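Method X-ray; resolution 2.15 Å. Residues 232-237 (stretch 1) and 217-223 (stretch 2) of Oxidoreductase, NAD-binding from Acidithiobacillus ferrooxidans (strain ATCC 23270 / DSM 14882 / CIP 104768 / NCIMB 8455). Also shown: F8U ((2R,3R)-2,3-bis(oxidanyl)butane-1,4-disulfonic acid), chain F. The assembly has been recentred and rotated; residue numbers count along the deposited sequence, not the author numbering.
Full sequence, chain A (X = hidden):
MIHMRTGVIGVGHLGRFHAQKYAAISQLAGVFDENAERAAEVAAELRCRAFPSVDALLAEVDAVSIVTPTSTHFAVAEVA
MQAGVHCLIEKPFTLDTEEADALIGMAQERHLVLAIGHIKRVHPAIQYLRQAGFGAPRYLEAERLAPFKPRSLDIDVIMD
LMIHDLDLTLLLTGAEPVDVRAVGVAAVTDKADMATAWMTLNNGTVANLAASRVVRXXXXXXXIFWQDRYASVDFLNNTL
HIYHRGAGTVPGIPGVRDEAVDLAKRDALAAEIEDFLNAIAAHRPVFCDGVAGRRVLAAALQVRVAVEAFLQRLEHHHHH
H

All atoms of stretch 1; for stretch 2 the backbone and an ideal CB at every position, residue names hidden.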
# COMPACT_ATOMS: atom_id res chain seq x y z
N SER A 232 -11.23 7.33 -15.21
CA SER A 232 -12.06 6.96 -14.07
C SER A 232 -11.77 5.50 -13.74
O SER A 232 -11.88 4.63 -14.61
CB SER A 232 -13.54 7.19 -14.38
OG SER A 232 -14.35 7.01 -13.23
N VAL A 233 -11.37 5.24 -12.50
CA VAL A 233 -10.97 3.92 -12.03
C VAL A 233 -11.91 3.52 -10.90
O VAL A 233 -12.02 4.23 -9.89
CB VAL A 233 -9.51 3.90 -11.55
CG1 VAL A 233 -9.13 2.51 -11.04
CG2 VAL A 233 -8.58 4.34 -12.64
N ASP A 234 -12.57 2.38 -11.07
CA ASP A 234 -13.27 1.68 -9.99
C ASP A 234 -12.36 0.53 -9.56
O ASP A 234 -12.32 -0.52 -10.22
CB ASP A 234 -14.63 1.16 -10.45
CG ASP A 234 -15.51 0.71 -9.30
OD1 ASP A 234 -15.01 0.25 -8.22
OD2 ASP A 234 -16.73 0.80 -9.49
N PHE A 235 -11.62 0.77 -8.48
CA PHE A 235 -10.71 -0.23 -7.94
C PHE A 235 -11.46 -1.49 -7.52
O PHE A 235 -11.00 -2.61 -7.77
CB PHE A 235 -9.95 0.35 -6.75
CG PHE A 235 -8.86 1.32 -7.13
CD1 PHE A 235 -8.96 2.66 -6.81
CD2 PHE A 235 -7.73 0.88 -7.80
CE1 PHE A 235 -7.95 3.56 -7.16
CE2 PHE A 235 -6.72 1.76 -8.16
CZ PHE A 235 -6.82 3.11 -7.83
N LEU A 236 -12.62 -1.32 -6.87
CA LEU A 236 -13.36 -2.46 -6.36
C LEU A 236 -13.84 -3.36 -7.49
O LEU A 236 -13.59 -4.57 -7.49
CB LEU A 236 -14.55 -1.98 -5.52
CG LEU A 236 -14.71 -2.60 -4.14
CD1 LEU A 236 -13.36 -2.64 -3.42
CD2 LEU A 236 -15.72 -1.81 -3.34
N ASN A 237 -14.52 -2.77 -8.47
CA ASN A 237 -15.07 -3.52 -9.58
C ASN A 237 -14.06 -3.75 -10.70
O ASN A 237 -14.41 -4.41 -11.68
CB ASN A 237 -16.32 -2.82 -10.10
CG ASN A 237 -17.39 -2.71 -9.02
OD1 ASN A 237 -17.38 -3.47 -8.05
ND2 ASN A 237 -18.30 -1.76 -9.17
N UNK A 217 -22.07 1.27 1.93
CA UNK A 217 -21.46 0.30 1.03
C UNK A 217 -20.05 0.74 0.64
O UNK A 217 -19.76 1.94 0.56
CB UNK A 217 -22.32 0.11 -0.22
N UNK A 218 -19.14 -0.21 0.40
CA UNK A 218 -17.77 0.15 0.04
C UNK A 218 -17.72 0.98 -1.24
O UNK A 218 -18.59 0.89 -2.11
CB UNK A 218 -16.92 -1.11 -0.13
N UNK A 219 -16.68 1.80 -1.34
CA UNK A 219 -16.44 2.59 -2.55
C UNK A 219 -14.95 2.88 -2.65
O UNK A 219 -14.38 3.45 -1.72
CB UNK A 219 -17.25 3.89 -2.54
N UNK A 220 -14.34 2.48 -3.76
CA UNK A 220 -12.90 2.64 -3.99
C UNK A 220 -12.75 3.16 -5.41
O UNK A 220 -12.68 2.36 -6.36
CB UNK A 220 -12.13 1.33 -3.78
N UNK A 221 -12.70 4.48 -5.56
CA UNK A 221 -12.71 5.10 -6.87
C UNK A 221 -11.65 6.20 -6.95
O UNK A 221 -11.25 6.77 -5.93
CB UNK A 221 -14.10 5.67 -7.18
N UNK A 222 -11.18 6.45 -8.18
CA UNK A 222 -10.25 7.54 -8.44
C UNK A 222 -10.50 8.10 -9.84
O UNK A 222 -10.43 7.37 -10.83
CB UNK A 222 -8.80 7.07 -8.30
N UNK A 223 -10.76 9.40 -9.91
CA UNK A 223 -10.78 10.11 -11.17
C UNK A 223 -9.48 10.90 -11.31
O UNK A 223 -8.95 11.44 -10.34
CB UNK A 223 -12.00 11.03 -11.26
C01 F8U F . -18.24 12.03 -10.41
C02 F8U F . -19.38 11.06 -10.74
C03 F8U F . -19.07 9.81 -11.57
C04 F8U F . -17.83 9.83 -12.45
O06 F8U F . -18.82 7.49 -13.70
O07 F8U F . -17.14 8.59 -14.80
O08 F8U F . -16.76 7.38 -12.69
O09 F8U F . -20.14 9.62 -12.42
O10 F8U F . -19.87 10.54 -9.55
O12 F8U F . -18.39 14.53 -11.69
O13 F8U F . -16.37 13.50 -11.88
O14 F8U F . -18.26 12.43 -13.04
S05 F8U F . -17.61 8.30 -13.42
S11 F8U F . -17.83 13.15 -11.79

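Position 217 lies beyond the reach of stretch 1: nothing there comes within 5.5 Å of its ideal CB, so the visible atoms set no preference. The deposited residue is Glu217, which makes no contact with stretch 1.

At 218 the CA-to-CB bond points toward stretch 1, and the ideal CB stands 3.5 Å from Leu236 CD2, so a compact apolar side chain would suit. Phi of -60° and psi of 153° also admit proline. Pro218 is found, its CB 3.5 Å from Leu236 CD2 in an apolar contact.

Position 219 points away, with extended angles (-154/123) and no atom of stretch 1 within 5.5 Å of its ideal CB. Many side chains would fit; Ala219 occupies it.

Position 220 points toward the turn that follows strand 232-234. Its backbone O accepts a hydrogen bond from Phe235 N (2.9 Å), and its ideal CB is 3.8 Å from Phe235 CB and 4.1 Å from Leu236 N. A long side chain with an aliphatic stem could run past Phe235 to Leu236; leucine, methionine, lysine or arginine are all plausible. The residue is Arg220. Leu236 CD1 lies over one face of its guanidinium, 3.2 Å from Arg220 NE, a packing contact that uses the flat surface of the group. At the backbone, a water accepts from Arg220 N (3.0 Å) and donates to Asp234 OD1 (2.8 Å), linking the strand to the carboxylate. Asp234 OD1 also accepts a hydrogen bond from Asn237 N (3.1 Å).

Position 221 forms a non-hydrogen-bonded antiparallel pair with Asp234, and both side chains leave on the same face. The nearby carboxylate favours a polar or basic residue, although a neutral one would fit. Arg221 is deposited, but its closest approach to Asp234 is from its aliphatic stem, Arg221 CG to the carboxylate carbon Asp234 CG at 4.3 Å; Arg221 NH2 is hydrogen-bonded elsewhere in the structure. Arg221 CA also makes a CA-H...O contact with Val233 O (3.2 Å).

Position 222 pairs with Val233 through two backbone hydrogen bonds, N to Val233 O and Val233 N to O, each 2.9 Å. Its ideal CB, on the Val233 face, is 3.8 Å from Phe235 CE1, which calls for an apolar residue. Met222 supplies it, with CB 3.8 Å from Phe235 CE1.

Position 223 pairs with Ser232 on the face shared with Asp234, near the sulfonates of F8U, so a basic side chain is attractive. Arg223 places CG 3.8 Å from Ser232 OG and its guanidinium face against F8U C01, while Ser232 OG donates a very short hydrogen bond to F8U O08 (2.5 Å).

Stretch 2 217-223: EPARRMR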
# COMPACT_ATOMS: atom_id res chain seq x y z
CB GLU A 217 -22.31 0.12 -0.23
CG GLU A 217 -22.29 1.31 -1.18
CD GLU A 217 -23.25 2.42 -0.76
OE1 GLU A 217 -24.12 2.80 -1.58
OE2 GLU A 217 -23.13 2.90 0.40
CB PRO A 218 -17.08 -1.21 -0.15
CG PRO A 218 -17.99 -2.21 0.51
CD PRO A 218 -19.36 -1.66 0.38
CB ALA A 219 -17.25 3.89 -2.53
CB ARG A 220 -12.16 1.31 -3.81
CG ARG A 220 -11.67 1.03 -2.42
CD ARG A 220 -10.84 -0.23 -2.41
NE ARG A 220 -11.34 -1.19 -1.43
CZ ARG A 220 -10.81 -2.39 -1.22
NH1 ARG A 220 -9.76 -2.79 -1.95
NH2 ARG A 220 -11.33 -3.20 -0.30
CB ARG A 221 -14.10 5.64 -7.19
CG ARG A 221 -15.15 4.51 -7.28
CD ARG A 221 -16.49 4.99 -7.82
NE ARG A 221 -16.93 6.24 -7.21
CZ ARG A 221 -17.87 6.33 -6.28
NH1 ARG A 221 -18.48 5.24 -5.83
NH2 ARG A 221 -18.20 7.52 -5.79
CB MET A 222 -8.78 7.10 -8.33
CG MET A 222 -7.78 8.25 -8.57
SD MET A 222 -6.05 7.75 -8.40
CE MET A 222 -5.88 7.80 -6.63
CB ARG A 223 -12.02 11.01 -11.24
CG ARG A 223 -13.30 10.18 -11.39
CD ARG A 223 -14.58 10.98 -11.14
NE ARG A 223 -14.66 11.53 -9.79
CZ ARG A 223 -15.01 10.85 -8.70
NH1 ARG A 223 -15.32 9.56 -8.76
NH2 ARG A 223 -15.04 11.46 -7.53
O HOH W 1 -16.12 1.26 -5.89
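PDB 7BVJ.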